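Local coordinates for nuclear and cytoplasmic polyadenylated RNA-binding protein PUB1 (Saccharomyces cerevisiae, PDB 3MD1), which binds polyadenylated RNA with a preference for poly(U), and also T-rich single-stranded DNA, and may accompany mRNA from nucleus to cytoplasm, at residues G7-N10 against V11-D15. Numbering follows the deposited sequence.
Sequences GDLN and VNVDD
Asn10 and Asn12 bring their amides together by different rotations. In Asn10, CG lies opposite the backbone N (chi1 -166°). In Asn12, CG stands between its own N and carbonyl carbon (chi1 77°), which folds the side chain back over Asn10. The two amides are stacked, their planes 14° apart, with Asn12 OD1 over Asn10 CG at 3.0 Å. This resembles a carbonyl-carbonyl approach and is not a hydrogen bond. Asn12 N donates to Asn10 OD1 at 3.0 Å. The bond is nearly straight, and the donor is tilted from the carbonyl plane. This is an Asx turn, and it fixes the OD1 end of the Asn10 amide.

The backbone closes a type I beta turn from Asn10 to Val13. Val13 N donates to Asn10 O at 2.9 Å, from above the carbonyl plane. A water also donates to Asn10 O, at 2.8 Å, so that oxygen is held twice. The same water donates to Val13 O at 2.8 Å and bridges the two ends of the turn. The buried side chains of Leu9 and Val13 meet loosely, Leu9 CD1 to Val13 CG1 4.4 Å. Val13 CG2 also lies 4.0 Å from Asn10 CB.

Both amides have further partners at Asn69: Asn10 ND2 donates to its backbone O, which holds the other end of that amide, and Asn12 OD1 accepts from its ND2. These bonds tie the turn to the loop between strands 67-68 and 71-77. The turn belongs to the loop that leads from strand 2-7 into helix 15-22, the first beta-alpha connection of this second RRM domain. Leu9 packs on Leu73 of strand 71-77. Asp14 is the N-cap of helix 15-22: its side chain caps a backbone N in the first turn, and its OD1 also bonds to Thr17 OG1.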
loop_
_atom_site.group_PDB
_atom_site.type_symbol
_atom_site.label_atom_id
_atom_site.label_comp_id
_atom_site.label_asym_id
_atom_site.label_seq_id
_atom_site.Cartn_x
_atom_site.Cartn_y
_atom_site.Cartn_z
ATOM N N GLY A 7 -0.581 3.460 4.112
ATOM C CA GLY A 7 -0.396 3.492 5.562
ATOM C C GLY A 7 -1.526 2.938 6.416
ATOM O O GLY A 7 -2.610 2.596 5.912
ATOM N N ASP A 8 -1.276 2.914 7.725
ATOM C CA ASP A 8 -2.235 2.431 8.715
ATOM C C ASP A 8 -2.569 0.968 8.501
ATOM O O ASP A 8 -3.728 0.570 8.605
ATOM C CB ASP A 8 -3.518 3.278 8.711
ATOM C CG ASP A 8 -4.409 2.980 9.891
ATOM O OD1 ASP A 8 -3.875 2.781 11.008
ATOM O OD2 ASP A 8 -5.653 2.960 9.699
ATOM N N LEU A 9 -1.542 0.172 8.199
ATOM C CA LEU A 9 -1.736 -1.260 8.035
ATOM C C LEU A 9 -1.682 -1.925 9.398
ATOM O O LEU A 9 -0.795 -1.639 10.203
ATOM C CB LEU A 9 -0.668 -1.875 7.119
ATOM C CG LEU A 9 -0.575 -1.414 5.662
ATOM C CD1 LEU A 9 0.556 -2.140 4.914
ATOM C CD2 LEU A 9 -1.897 -1.633 4.954
ATOM N N ASN A 10 -2.647 -2.802 9.654
ATOM C CA ASN A 10 -2.541 -3.763 10.748
ATOM C C ASN A 10 -1.192 -4.475 10.646
ATOM O O ASN A 10 -0.781 -4.864 9.548
ATOM C CB ASN A 10 -3.680 -4.775 10.631
ATOM C CG ASN A 10 -3.877 -5.606 11.895
ATOM O OD1 ASN A 10 -2.919 -6.075 12.511
ATOM N ND2 ASN A 10 -5.130 -5.811 12.267
ATOM N N VAL A 11 -0.497 -4.634 11.768
ATOM C CA VAL A 11 0.790 -5.354 11.751
ATOM C C VAL A 11 0.681 -6.820 11.306
ATOM O O VAL A 11 1.708 -7.449 11.005
ATOM C CB VAL A 11 1.556 -5.283 13.097
ATOM C CG1 VAL A 11 2.114 -3.859 13.330
ATOM C CG2 VAL A 11 0.683 -5.772 14.252
ATOM N N ASN A 12 -0.542 -7.356 11.265
ATOM C CA ASN A 12 -0.774 -8.706 10.742
ATOM C C ASN A 12 -0.917 -8.759 9.217
ATOM O O ASN A 12 -1.090 -9.834 8.647
ATOM C CB ASN A 12 -1.966 -9.390 11.443
ATOM C CG ASN A 12 -3.332 -8.887 10.952
ATOM O OD1 ASN A 12 -3.429 -7.973 10.129
ATOM N ND2 ASN A 12 -4.392 -9.486 11.470
ATOM N N VAL A 13 -0.839 -7.601 8.558
ATOM C CA VAL A 13 -0.927 -7.576 7.102
ATOM C C VAL A 13 0.438 -7.902 6.512
ATOM O O VAL A 13 1.404 -7.163 6.719
ATOM C CB VAL A 13 -1.443 -6.212 6.568
ATOM C CG1 VAL A 13 -1.251 -6.112 5.065
ATOM C CG2 VAL A 13 -2.926 -6.025 6.927
ATOM N N ASP A 14 0.520 -9.028 5.808
ATOM C CA ASP A 14 1.752 -9.405 5.119
ATOM C C ASP A 14 1.651 -9.068 3.631
ATOM O O ASP A 14 0.638 -8.510 3.182
ATOM C CB ASP A 14 2.077 -10.896 5.340
ATOM C CG ASP A 14 0.932 -11.818 4.965
ATOM O OD1 ASP A 14 -0.077 -11.365 4.366
ATOM O OD2 ASP A 14 1.039 -13.024 5.276
ATOM N N ASP A 15 2.702 -9.387 2.874
ATOM C CA ASP A 15 2.727 -9.086 1.442
ATOM C C ASP A 15 1.514 -9.674 0.731
ATOM O O ASP A 15 0.876 -8.994 -0.064
ATOM C CB ASP A 15 4.006 -9.615 0.786
ATOM C CG ASP A 15 5.224 -8.760 1.089
ATOM O OD1 ASP A 15 5.051 -7.621 1.572
ATOM O OD2 ASP A 15 6.358 -9.231 0.833
HETATM O O HOH W 1 1.588 -4.736 8.142
#